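Local structure of nitrogen regulatory protein P-II (Thiomonas intermedia, 5D4N) at residues A[9-15]-A[92-98]; A[69-73]-A[103-107]; A[36-42]-A[62-68]. The protein binds adenine nucleotides and bicarbonate as a carboxysome-associated, trimeric PII-like signalling protein, and probably regulates partner proteins as other PII proteins do. All coordinates share one frame; numbering follows the deposited sequence.

In the fold
All three contacts lie on or beside one antiparallel sheet, in which strand 7-17 sits between 92-100 and 63-70. Interaction 1 pairs 7-17 with 92-100, and interaction 3 pairs 36-46 with 63-70. Their centres are about 12 Å apart, and 7-17 bonds directly to 63-70. Along the chain, interaction 3 falls between the segments of interaction 1. Interaction 2 opens after interaction 3 closes, and its segments alternate with those of interaction 1. It lies where 63-70 runs into helix 72-88 and meets the C-terminal loop, about 19 Å from interaction 3 between centres. Interactions 2 and 3 touch AMP and interaction 1 borders ADP, so the chain contributes to two nucleotide sites, each shared with a different neighbouring subunit.

Interaction 1 of 3, residues A[9-15]-A[92-98]. With ADP (adenosine-5'-diphosphate), chain D; ACT (acetate ion), chain G.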
loop_
_atom_site.group_PDB
_atom_site.type_symbol
_atom_site.label_atom_id
_atom_site.label_comp_id
_atom_site.label_asym_id
_atom_site.label_seq_id
_atom_site.Cartn_x
_atom_site.Cartn_y
_atom_site.Cartn_z
ATOM N N LEU A 9 -14.791 -4.809 -0.544
ATOM C CA LEU A 9 -14.646 -3.631 -1.399
ATOM C C LEU A 9 -13.376 -3.859 -2.210
ATOM O O LEU A 9 -12.660 -4.826 -1.955
ATOM C CB LEU A 9 -14.477 -2.357 -0.553
ATOM C CG LEU A 9 -15.174 -1.074 -1.015
ATOM C CD1 LEU A 9 -16.685 -1.084 -0.831
ATOM C CD2 LEU A 9 -14.587 0.128 -0.307
ATOM N N LYS A 10 -13.088 -2.976 -3.162
ATOM C CA LYS A 10 -11.835 -3.073 -3.924
ATOM C C LYS A 10 -10.973 -1.883 -3.537
ATOM O O LYS A 10 -11.505 -0.864 -3.063
ATOM C CB LYS A 10 -12.147 -3.034 -5.429
ATOM C CG LYS A 10 -13.007 -4.229 -5.914
ATOM C CD LYS A 10 -12.232 -5.541 -5.933
ATOM C CE LYS A 10 -13.171 -6.666 -6.353
ATOM N NZ LYS A 10 -12.471 -7.946 -6.548
ATOM N N LYS A 11 -9.647 -2.007 -3.662
ATOM C CA LYS A 11 -8.772 -0.874 -3.377
ATOM C C LYS A 11 -7.795 -0.768 -4.520
ATOM O O LYS A 11 -7.069 -1.724 -4.822
ATOM C CB LYS A 11 -8.013 -1.048 -2.065
ATOM C CG LYS A 11 -7.359 0.262 -1.569
ATOM C CD LYS A 11 -6.226 -0.001 -0.586
ATOM C CE LYS A 11 -4.968 -0.503 -1.243
ATOM N NZ LYS A 11 -3.888 -0.683 -0.210
ATOM N N LEU A 12 -7.802 0.385 -5.173
ATOM C CA LEU A 12 -6.837 0.617 -6.251
ATOM C C LEU A 12 -5.608 1.300 -5.705
ATOM O O LEU A 12 -5.700 2.173 -4.844
ATOM C CB LEU A 12 -7.443 1.563 -7.306
ATOM C CG LEU A 12 -8.776 1.134 -7.943
ATOM C CD1 LEU A 12 -9.170 2.117 -9.047
ATOM C CD2 LEU A 12 -8.703 -0.249 -8.481
ATOM N N GLU A 13 -4.448 0.936 -6.255
ATOM C CA GLU A 13 -3.206 1.684 -6.044
ATOM C C GLU A 13 -2.833 2.148 -7.458
ATOM O O GLU A 13 -2.632 1.304 -8.339
ATOM C CB GLU A 13 -2.070 0.816 -5.485
ATOM C CG GLU A 13 -2.346 0.516 -4.015
ATOM C CD GLU A 13 -1.306 -0.347 -3.323
ATOM O OE1 GLU A 13 -0.442 -0.934 -4.009
ATOM O OE2 GLU A 13 -1.386 -0.462 -2.080
ATOM N N ILE A 14 -2.862 3.464 -7.700
ATOM C CA ILE A 14 -2.628 4.023 -9.047
ATOM C C ILE A 14 -1.322 4.781 -8.966
ATOM O O ILE A 14 -1.250 5.777 -8.246
ATOM C CB ILE A 14 -3.775 4.964 -9.416
ATOM C CG1 ILE A 14 -5.130 4.230 -9.359
ATOM C CG2 ILE A 14 -3.515 5.589 -10.818
ATOM C CD1 ILE A 14 -6.347 5.223 -9.204
ATOM N N ILE A 15 -0.287 4.299 -9.663
ATOM C CA ILE A 15 1.041 4.916 -9.566
ATOM C C ILE A 15 1.313 5.629 -10.858
ATOM O O ILE A 15 1.248 5.022 -11.916
ATOM C CB ILE A 15 2.135 3.870 -9.237
ATOM C CG1 ILE A 15 1.798 3.151 -7.884
ATOM C CG2 ILE A 15 3.514 4.572 -9.210
ATOM C CD1 ILE A 15 2.611 1.838 -7.591
ATOM N N VAL A 92 1.097 2.401 -13.371
ATOM C CA VAL A 92 0.435 1.100 -13.195
ATOM C C VAL A 92 -0.758 1.235 -12.270
ATOM O O VAL A 92 -0.836 2.177 -11.479
ATOM C CB VAL A 92 1.427 0.058 -12.609
ATOM C CG1 VAL A 92 2.562 -0.301 -13.589
ATOM C CG2 VAL A 92 2.003 0.548 -11.276
ATOM N N VAL A 93 -1.687 0.279 -12.377
ATOM C CA VAL A 93 -2.831 0.193 -11.465
ATOM C C VAL A 93 -2.898 -1.204 -10.888
ATOM O O VAL A 93 -2.944 -2.205 -11.644
ATOM C CB VAL A 93 -4.191 0.601 -12.076
ATOM C CG1 VAL A 93 -5.302 0.507 -11.018
ATOM C CG2 VAL A 93 -4.134 2.011 -12.649
ATOM N N PHE A 94 -2.919 -1.288 -9.538
ATOM C CA PHE A 94 -3.039 -2.572 -8.858
ATOM C C PHE A 94 -4.400 -2.626 -8.204
ATOM O O PHE A 94 -4.734 -1.724 -7.419
ATOM C CB PHE A 94 -1.954 -2.730 -7.804
ATOM C CG PHE A 94 -0.531 -2.591 -8.293
ATOM C CD1 PHE A 94 -0.152 -3.085 -9.542
ATOM C CD2 PHE A 94 0.429 -1.949 -7.512
ATOM C CE1 PHE A 94 1.175 -2.948 -10.002
ATOM C CE2 PHE A 94 1.740 -1.834 -7.958
ATOM C CZ PHE A 94 2.115 -2.345 -9.185
ATOM N N VAL A 95 -5.160 -3.671 -8.490
ATOM C CA VAL A 95 -6.510 -3.830 -7.877
ATOM C C VAL A 95 -6.410 -4.833 -6.746
ATOM O O VAL A 95 -5.924 -5.944 -6.960
ATOM C CB VAL A 95 -7.576 -4.304 -8.905
ATOM C CG1 VAL A 95 -8.974 -4.316 -8.244
ATOM C CG2 VAL A 95 -7.557 -3.415 -10.172
ATOM N N HIS A 96 -6.841 -4.424 -5.537
ATOM C CA HIS A 96 -6.779 -5.310 -4.365
ATOM C C HIS A 96 -8.198 -5.599 -3.891
ATOM O O HIS A 96 -9.117 -4.768 -4.070
ATOM C CB HIS A 96 -6.117 -4.555 -3.174
ATOM C CG HIS A 96 -4.680 -4.188 -3.373
ATOM N ND1 HIS A 96 -4.317 -3.175 -4.240
ATOM C CD2 HIS A 96 -3.565 -4.662 -2.763
ATOM C CE1 HIS A 96 -2.985 -3.087 -4.151
ATOM N NE2 HIS A 96 -2.498 -3.945 -3.268
ATOM N N ASP A 97 -8.371 -6.727 -3.200
ATOM C CA ASP A 97 -9.595 -7.010 -2.483
ATOM C C ASP A 97 -9.320 -6.526 -1.069
ATOM O O ASP A 97 -8.236 -6.763 -0.516
ATOM C CB ASP A 97 -9.870 -8.517 -2.449
ATOM C CG ASP A 97 -10.456 -9.002 -3.748
ATOM O OD1 ASP A 97 -11.314 -8.314 -4.288
ATOM O OD2 ASP A 97 -10.130 -10.122 -4.158
ATOM N N ILE A 98 -10.273 -5.817 -0.482
ATOM C CA ILE A 98 -10.168 -5.439 0.922
ATOM C C ILE A 98 -11.518 -5.620 1.584
ATOM O O ILE A 98 -12.518 -5.897 0.916
ATOM C CB ILE A 98 -9.673 -3.966 1.112
ATOM C CG1 ILE A 98 -10.651 -2.969 0.433
ATOM C CG2 ILE A 98 -8.221 -3.773 0.570
ATOM C CD1 ILE A 98 -10.560 -1.472 0.923
HETATM P PB ADP D . 8.555 3.934 -17.945
HETATM O O1B ADP D . 8.377 2.994 -19.009
HETATM O O2B ADP D . 8.265 5.323 -18.440
HETATM O O3B ADP D . 9.982 3.899 -17.445
HETATM P PA ADP D . 6.582 2.358 -16.313
HETATM O O1A ADP D . 5.179 2.564 -16.760
HETATM O O2A ADP D . 7.098 0.972 -16.758
HETATM O O3A ADP D . 7.539 3.563 -16.761
HETATM O "O5'" ADP D . 6.620 2.408 -14.723
HETATM C "C5'" ADP D . 6.336 3.651 -14.060
HETATM C "C4'" ADP D . 6.361 3.438 -12.568
HETATM O "O4'" ADP D . 5.363 2.464 -12.206
HETATM C "C3'" ADP D . 7.662 2.845 -12.047
HETATM O "O3'" ADP D . 8.677 3.833 -11.888
HETATM C "C2'" ADP D . 7.202 2.263 -10.710
HETATM O "O2'" ADP D . 7.038 3.310 -9.774
HETATM C "C1'" ADP D . 5.813 1.724 -11.073
HETATM N N9 ADP D . 5.854 0.306 -11.422
HETATM C C8 ADP D . 6.046 -0.250 -12.661
HETATM N N7 ADP D . 6.161 -1.557 -12.648
HETATM C C5 ADP D . 6.024 -1.886 -11.308
HETATM C C6 ADP D . 6.008 -3.124 -10.631
HETATM N N6 ADP D . 6.233 -4.302 -11.237
HETATM N N1 ADP D . 5.765 -3.108 -9.299
HETATM C C2 ADP D . 5.590 -1.930 -8.688
HETATM N N3 ADP D . 5.617 -0.701 -9.217
HETATM C C4 ADP D . 5.824 -0.751 -10.541
HETATM C C ACT G . -1.989 -2.612 -15.093
HETATM O O ACT G . -1.870 -3.374 -16.115
HETATM O OXT ACT G . -1.166 -1.705 -14.662
HETATM C CH3 ACT G . -3.272 -2.795 -14.248
HETATM O O HOH W 1 -13.267 -7.541 -2.142
#
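Lys11 and His96 face each other in an antiparallel hydrogen-bonded pair. Their side chains lie alongside, pointing the same way. Lys11 CE sits over one face of the imidazole, 4.3 Å from the ring centroid, as a CH-pi contact. Lys11 O takes two bonds, from His96 N at 2.8 Å and His96 ND1 at 3.2 Å. The two donors reach it from opposite faces of its carbonyl plane. A chi1 of -65° sets His96 CG beside the backbone N, and the ring turn (chi2 73°) brings ND1 to that oxygen. The Glu13 and His96 side chains cross obliquely, their planes 57° apart, with Glu13 CD 3.3 Å from His96 CE1. Within the strand, Lys11 NZ reaches Glu13 OE2 at 3.1 Å, on the anti side and tilted out of the carboxylate plane. On the other face of the sheet, Lys10 NZ grips the syn lone pair of Asp97 OD1 at 2.6 Å. Leu12 CD2 packs on Val95 CG2 there, and helix 72-88 covers this face. Back on the face of Lys11 and His96, toward the ADP, Ile15 CD1 lies 3.8 Å from Phe94 CE2. The Phe94 ring turns its edge to adenine, with CZ 3.5 Å from ADP C2.

This pairing joins the first and last strands of the ferredoxin-like PII fold. Lys11 of the second subunit bonds to Glu13 OE1 and His96 NE2, and Lys11 NZ makes the matching bonds to the third subunit. The buried lysines are thus tied into a polar network that links the three subunits, where the carboxylates probably offset their charge.

Interaction 2 of 3, residues A[69-73]-A[103-107]. With AMP (adenosine monophosphate), chain F.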
loop_
_atom_site.group_PDB
_atom_site.type_symbol
_atom_site.label_atom_id
_atom_site.label_comp_id
_atom_site.label_asym_id
_atom_site.label_seq_id
_atom_site.Cartn_x
_atom_site.Cartn_y
_atom_site.Cartn_z
ATOM N N ALA A 69 -10.212 3.388 -2.278
ATOM C CA ALA A 69 -11.136 2.301 -1.961
ATOM C C ALA A 69 -12.424 2.598 -2.698
ATOM O O ALA A 69 -13.009 3.682 -2.556
ATOM C CB ALA A 69 -11.404 2.239 -0.448
ATOM N N VAL A 70 -12.861 1.625 -3.507
ATOM C CA VAL A 70 -14.043 1.782 -4.355
ATOM C C VAL A 70 -14.911 0.536 -4.333
ATOM O O VAL A 70 -14.394 -0.575 -4.223
ATOM C CB VAL A 70 -13.621 2.112 -5.813
ATOM C CG1 VAL A 70 -12.741 3.348 -5.871
ATOM C CG2 VAL A 70 -12.908 0.947 -6.519
ATOM N N PRO A 71 -16.230 0.697 -4.534
ATOM C CA PRO A 71 -17.087 -0.486 -4.700
ATOM C C PRO A 71 -16.656 -1.223 -5.980
ATOM O O PRO A 71 -16.181 -0.582 -6.929
ATOM C CB PRO A 71 -18.490 0.118 -4.900
ATOM C CG PRO A 71 -18.386 1.539 -4.478
ATOM C CD PRO A 71 -16.988 1.955 -4.727
ATOM N N GLU A 72 -16.823 -2.560 -6.038
ATOM C CA GLU A 72 -16.420 -3.335 -7.204
ATOM C C GLU A 72 -17.015 -2.800 -8.525
ATOM O O GLU A 72 -16.327 -2.824 -9.547
ATOM C CB GLU A 72 -16.723 -4.833 -7.020
ATOM C CG GLU A 72 -16.140 -5.692 -8.142
ATOM C CD GLU A 72 -16.361 -7.193 -8.102
ATOM O OE1 GLU A 72 -16.906 -7.701 -7.095
ATOM O OE2 GLU A 72 -15.964 -7.866 -9.081
ATOM N N GLU A 73 -18.282 -2.305 -8.494
ATOM C CA GLU A 73 -18.939 -1.785 -9.701
ATOM C C GLU A 73 -18.226 -0.588 -10.357
ATOM O O GLU A 73 -18.463 -0.307 -11.536
ATOM C CB GLU A 73 -20.434 -1.511 -9.468
ATOM C CG GLU A 73 -20.754 -0.556 -8.326
ATOM C CD GLU A 73 -20.975 -1.165 -6.952
ATOM O OE1 GLU A 73 -20.316 -2.182 -6.620
ATOM O OE2 GLU A 73 -21.717 -0.535 -6.161
ATOM N N PRO A 103 -19.651 0.335 4.470
ATOM C CA PRO A 103 -19.875 0.464 3.012
ATOM C C PRO A 103 -20.424 1.815 2.581
ATOM O O PRO A 103 -19.979 2.346 1.556
ATOM C CB PRO A 103 -20.861 -0.655 2.675
ATOM C CG PRO A 103 -20.831 -1.573 3.811
ATOM C CD PRO A 103 -20.272 -0.885 5.022
ATOM N N ILE A 104 -21.284 2.427 3.414
ATOM C CA ILE A 104 -21.878 3.736 3.092
ATOM C C ILE A 104 -20.822 4.827 2.879
ATOM O O ILE A 104 -21.029 5.744 2.090
ATOM C CB ILE A 104 -22.928 4.103 4.181
ATOM C CG1 ILE A 104 -24.133 3.103 4.203
ATOM C CG2 ILE A 104 -23.385 5.556 4.126
ATOM C CD1 ILE A 104 -24.603 2.374 2.789
ATOM N N LYS A 105 -19.689 4.718 3.567
ATOM C CA LYS A 105 -18.636 5.720 3.426
ATOM C C LYS A 105 -17.964 5.678 2.059
ATOM O O LYS A 105 -17.274 6.625 1.684
ATOM C CB LYS A 105 -17.549 5.463 4.466
ATOM C CG LYS A 105 -17.682 6.241 5.742
ATOM C CD LYS A 105 -16.332 6.306 6.433
ATOM C CE LYS A 105 -15.568 7.580 6.126
ATOM N NZ LYS A 105 -14.718 7.979 7.254
ATOM N N PHE A 106 -18.107 4.551 1.344
ATOM C CA PHE A 106 -17.402 4.307 0.091
ATOM C C PHE A 106 -18.275 4.194 -1.147
ATOM O O PHE A 106 -17.781 4.355 -2.259
ATOM C CB PHE A 106 -16.583 3.007 0.226
ATOM C CG PHE A 106 -15.637 3.043 1.408
ATOM C CD1 PHE A 106 -14.428 3.731 1.330
ATOM C CD2 PHE A 106 -16.005 2.484 2.633
ATOM C CE1 PHE A 106 -13.598 3.840 2.443
ATOM C CE2 PHE A 106 -15.166 2.582 3.748
ATOM C CZ PHE A 106 -13.950 3.234 3.636
ATOM N N ARG A 107 -19.568 3.854 -0.948
ATOM C CA ARG A 107 -20.550 3.578 -2.010
ATOM C C ARG A 107 -21.647 4.610 -1.890
ATOM O O ARG A 107 -22.194 4.778 -0.802
ATOM C CB ARG A 107 -21.138 2.161 -1.785
ATOM C CG ARG A 107 -21.521 1.380 -3.040
ATOM C CD ARG A 107 -21.990 -0.054 -2.770
ATOM N NE ARG A 107 -21.142 -0.803 -1.830
ATOM C CZ ARG A 107 -20.458 -1.906 -2.131
ATOM N NH1 ARG A 107 -20.489 -2.402 -3.362
ATOM N NH2 ARG A 107 -19.741 -2.521 -1.200
HETATM P P AMP F . -13.118 11.011 5.763
HETATM O O1P AMP F . -14.209 10.814 4.719
HETATM O O2P AMP F . -13.142 12.449 6.248
HETATM O O3P AMP F . -13.130 10.002 6.859
HETATM O "O5'" AMP F . -11.719 10.902 4.971
HETATM C "C5'" AMP F . -10.481 11.126 5.686
HETATM C "C4'" AMP F . -9.342 10.615 4.841
HETATM O "O4'" AMP F . -9.459 9.193 4.676
HETATM C "C3'" AMP F . -9.322 11.154 3.414
HETATM O "O3'" AMP F . -8.786 12.469 3.346
HETATM C "C2'" AMP F . -8.446 10.103 2.720
HETATM O "O2'" AMP F . -7.081 10.353 3.036
HETATM C "C1'" AMP F . -8.934 8.811 3.410
HETATM N N9 AMP F . -10.007 8.156 2.666
HETATM C C8 AMP F . -11.362 8.343 2.801
HETATM N N7 AMP F . -12.081 7.669 1.937
HETATM C C5 AMP F . -11.133 7.015 1.164
HETATM C C6 AMP F . -11.244 6.145 0.061
HETATM N N6 AMP F . -12.424 5.784 -0.478
HETATM N N1 AMP F . -10.097 5.641 -0.457
HETATM C C2 AMP F . -8.923 6.001 0.080
HETATM N N3 AMP F . -8.693 6.845 1.096
HETATM C C4 AMP F . -9.851 7.301 1.609
HETATM O O HOH W 2 -15.314 5.293 -2.972
HETATM O O HOH W 3 -17.371 -3.951 -3.513
#
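The charged contact is between Glu73 and Arg107. Glu73 OE1 meets Arg107 NH1 at 3.3 Å, at the edge of the guanidinium and near its plane. The two side chains cross at about a right angle, and their flat groups are turned 34° apart. Glu73 gets there with CG between its backbone N and carbonyl carbon (chi1 57°) and a bend at chi2.

Apolar packing runs beside this salt bridge. Pro71 and Arg107 slide past each other in opposite directions, with Pro71 CG 3.5 Å from Arg107 CG. Pro71 CB lies over one face of the guanidinium. Ala69 CB meets Phe106 CD1 at 3.8 Å, and the Phe106 ring packs its edge against AMP N6. The C-terminal loop of this PII-fold chain is thereby laid against the end of strand 63-70 and the start of helix 72-88, beside the AMP site. Leu9 of strand 7-17 also touches Phe106 and Arg107.

Hydrogen bonds hold the nucleotide. Ala69 N gives a nearly straight bond to AMP N1 at 2.9 Å, and AMP N6 donates to Ala69 O at 3.0 Å. The backbone thus reads the adenine edge. Lys105 NZ holds the phosphate through AMP O3P at 2.6 Å and also bonds Gly91 O of the third subunit. A leucine at Lys105 would probably leave AMP O3P without this cationic partner and weaken the link to that subunit.

Water bridges Ala69 O and Phe106 O, 2.7 Å from the latter.

Interaction 3 of 3, residues A[36-42]-A[62-68]; sequences YTIVGNL and ALIMIIA. With AMP (adenosine monophosphate), chain F.
Val39 and Met65 lie alongside each other and point to the same face of the sheet. Met65 runs out with CG anti to its backbone N (chi1 178°), then bends at chi3, so that its CE rests 3.8 Å from Val39 CG2. Ile67 crosses Val39 obliquely, and its CD1 touches that same methyl. Leu42 CD1 comes over the strand at the other end and sits 3.6 Å from Met65 CB. This face meets the other subunits: Val39 packs on Val39 of the second subunit, and Met65 on its Ile67.

On the opposite face, Ile38 and Ile66 point the same way, side by side, with their CG1 atoms 4.1 Å apart. Ile64 crosses Ile38 obliquely and puts its CB 3.9 Å from Ile38 CG2. Helix 21-31 covers Ile64 and Ile66. These are neighbouring antiparallel strands of the ferredoxin-like PII sheet, and Tyr36, Thr37 and Ile38 continue it by pairing with a strand of the third subunit. Nearly straight backbone bonds hold the register, such as Ile67 N to Thr37 O at 2.7 Å.

Thr37 turns its hydroxyl toward the nucleotide, with OG1 anti to the carbonyl carbon (chi1 -63°). Thr37 OG1 donates to AMP N3 at 2.9 Å and accepts from the ribose hydroxyl AMP O2' at 2.7 Å.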
loop_
_atom_site.group_PDB
_atom_site.type_symbol
_atom_site.label_atom_id
_atom_site.label_comp_id
_atom_site.label_asym_id
_atom_site.label_seq_id
_atom_site.Cartn_x
_atom_site.Cartn_y
_atom_site.Cartn_z
ATOM N N TYR A 36 -9.936 9.460 -1.515
ATOM C CA TYR A 36 -8.686 8.889 -1.972
ATOM C C TYR A 36 -7.569 9.430 -1.116
ATOM O O TYR A 36 -7.730 10.461 -0.465
ATOM C CB TYR A 36 -8.428 9.140 -3.486
ATOM C CG TYR A 36 -8.487 10.591 -3.905
ATOM C CD1 TYR A 36 -7.442 11.464 -3.618
ATOM C CD2 TYR A 36 -9.580 11.087 -4.606
ATOM C CE1 TYR A 36 -7.485 12.801 -4.032
ATOM C CE2 TYR A 36 -9.632 12.414 -5.034
ATOM C CZ TYR A 36 -8.590 13.270 -4.725
ATOM O OH TYR A 36 -8.628 14.577 -5.142
ATOM N N THR A 37 -6.451 8.686 -1.069
ATOM C CA THR A 37 -5.277 9.095 -0.310
ATOM C C THR A 37 -4.082 9.109 -1.245
ATOM O O THR A 37 -3.952 8.195 -2.038
ATOM C CB THR A 37 -5.061 8.090 0.839
ATOM O OG1 THR A 37 -6.199 8.163 1.718
ATOM C CG2 THR A 37 -3.791 8.404 1.642
ATOM N N ILE A 38 -3.238 10.128 -1.162
ATOM C CA ILE A 38 -2.104 10.251 -2.087
ATOM C C ILE A 38 -0.803 10.174 -1.325
ATOM O O ILE A 38 -0.592 10.916 -0.354
ATOM C CB ILE A 38 -2.207 11.549 -2.912
ATOM C CG1 ILE A 38 -3.583 11.645 -3.644
ATOM C CG2 ILE A 38 -1.033 11.603 -3.927
ATOM C CD1 ILE A 38 -3.790 12.851 -4.499
ATOM N N VAL A 39 0.045 9.216 -1.732
ATOM C CA VAL A 39 1.385 9.022 -1.171
ATOM C C VAL A 39 2.292 9.743 -2.168
ATOM O O VAL A 39 2.358 9.376 -3.341
ATOM C CB VAL A 39 1.752 7.525 -1.064
ATOM C CG1 VAL A 39 3.105 7.364 -0.373
ATOM C CG2 VAL A 39 0.658 6.732 -0.317
ATOM N N GLY A 40 2.993 10.761 -1.698
ATOM C CA GLY A 40 3.796 11.553 -2.613
ATOM C C GLY A 40 5.265 11.224 -2.591
ATOM O O GLY A 40 5.716 10.398 -1.788
ATOM N N ASN A 41 6.026 11.922 -3.494
ATOM C CA ASN A 41 7.485 11.866 -3.597
ATOM C C ASN A 41 8.016 10.422 -3.642
ATOM O O ASN A 41 8.875 10.022 -2.866
ATOM C CB ASN A 41 8.130 12.679 -2.444
ATOM C CG ASN A 41 9.608 12.962 -2.631
ATOM O OD1 ASN A 41 10.038 13.529 -3.644
ATOM N ND2 ASN A 41 10.419 12.569 -1.653
ATOM N N LEU A 42 7.482 9.639 -4.542
ATOM C CA LEU A 42 7.934 8.255 -4.661
ATOM C C LEU A 42 9.097 8.158 -5.601
ATOM O O LEU A 42 9.379 9.101 -6.351
ATOM C CB LEU A 42 6.795 7.438 -5.226
ATOM C CG LEU A 42 5.549 7.399 -4.354
ATOM C CD1 LEU A 42 4.517 6.540 -5.022
ATOM C CD2 LEU A 42 5.882 6.842 -2.948
ATOM N N ALA A 62 7.138 14.639 -9.049
ATOM C CA ALA A 62 7.551 13.309 -8.615
ATOM C C ALA A 62 6.412 12.281 -8.741
ATOM O O ALA A 62 5.224 12.671 -8.764
ATOM C CB ALA A 62 8.060 13.359 -7.171
ATOM N N LEU A 63 6.774 10.990 -8.850
ATOM C CA LEU A 63 5.772 9.918 -8.882
ATOM C C LEU A 63 4.921 9.989 -7.640
ATOM O O LEU A 63 5.405 10.347 -6.563
ATOM C CB LEU A 63 6.384 8.500 -8.906
ATOM C CG LEU A 63 6.999 7.977 -10.183
ATOM C CD1 LEU A 63 7.616 6.612 -9.909
ATOM C CD2 LEU A 63 5.975 7.839 -11.304
ATOM N N ILE A 64 3.649 9.641 -7.790
ATOM C CA ILE A 64 2.733 9.569 -6.657
ATOM C C ILE A 64 1.975 8.252 -6.731
ATOM O O ILE A 64 1.920 7.612 -7.792
ATOM C CB ILE A 64 1.718 10.765 -6.628
ATOM C CG1 ILE A 64 0.807 10.757 -7.906
ATOM C CG2 ILE A 64 2.420 12.093 -6.437
ATOM C CD1 ILE A 64 -0.339 11.753 -7.870
ATOM N N MET A 65 1.379 7.851 -5.609
ATOM C CA MET A 65 0.506 6.690 -5.588
ATOM C C MET A 65 -0.807 7.142 -5.023
ATOM O O MET A 65 -0.852 7.669 -3.896
ATOM C CB MET A 65 1.073 5.538 -4.735
ATOM C CG MET A 65 0.121 4.373 -4.681
ATOM S SD MET A 65 0.832 2.890 -3.905
ATOM C CE MET A 65 1.104 3.487 -2.196
ATOM N N ILE A 66 -1.873 6.966 -5.804
ATOM C CA ILE A 66 -3.210 7.339 -5.338
ATOM C C ILE A 66 -3.854 6.043 -4.871
ATOM O O ILE A 66 -3.931 5.075 -5.648
ATOM C CB ILE A 66 -4.029 7.983 -6.481
ATOM C CG1 ILE A 66 -3.332 9.256 -6.970
ATOM C CG2 ILE A 66 -5.453 8.279 -5.957
ATOM C CD1 ILE A 66 -3.955 9.846 -8.293
ATOM N N ILE A 67 -4.316 6.023 -3.610
ATOM C CA ILE A 67 -4.951 4.846 -3.038
ATOM C C ILE A 67 -6.428 5.176 -3.021
ATOM O O ILE A 67 -6.828 6.180 -2.418
ATOM C CB ILE A 67 -4.450 4.596 -1.583
ATOM C CG1 ILE A 67 -2.941 4.320 -1.550
ATOM C CG2 ILE A 67 -5.250 3.452 -0.935
ATOM C CD1 ILE A 67 -2.375 4.400 -0.091
ATOM N N ALA A 68 -7.242 4.332 -3.654
ATOM C CA ALA A 68 -8.654 4.619 -3.709
ATOM C C ALA A 68 -9.487 3.394 -3.428
ATOM O O ALA A 68 -9.457 2.451 -4.221
ATOM C CB ALA A 68 -9.007 5.206 -5.082
HETATM P P AMP F . -13.118 11.011 5.763
HETATM O O1P AMP F . -14.209 10.814 4.719
HETATM O O2P AMP F . -13.142 12.449 6.248
HETATM O O3P AMP F . -13.130 10.002 6.859
HETATM O "O5'" AMP F . -11.719 10.902 4.971
HETATM C "C5'" AMP F . -10.481 11.126 5.686
HETATM C "C4'" AMP F . -9.342 10.615 4.841
HETATM O "O4'" AMP F . -9.459 9.193 4.676
HETATM C "C3'" AMP F . -9.322 11.154 3.414
HETATM O "O3'" AMP F . -8.786 12.469 3.346
HETATM C "C2'" AMP F . -8.446 10.103 2.720
HETATM O "O2'" AMP F . -7.081 10.353 3.036
HETATM C "C1'" AMP F . -8.934 8.811 3.410
HETATM N N9 AMP F . -10.007 8.156 2.666
HETATM C C8 AMP F . -11.362 8.343 2.801
HETATM N N7 AMP F . -12.081 7.669 1.937
HETATM C C5 AMP F . -11.133 7.015 1.164
HETATM C C6 AMP F . -11.244 6.145 0.061
HETATM N N6 AMP F . -12.424 5.784 -0.478
HETATM N N1 AMP F . -10.097 5.641 -0.457
HETATM C C2 AMP F . -8.923 6.001 0.080
HETATM N N3 AMP F . -8.693 6.845 1.096
HETATM C C4 AMP F . -9.851 7.301 1.609
HETATM O O HOH W 4 9.347 10.149 -8.786
#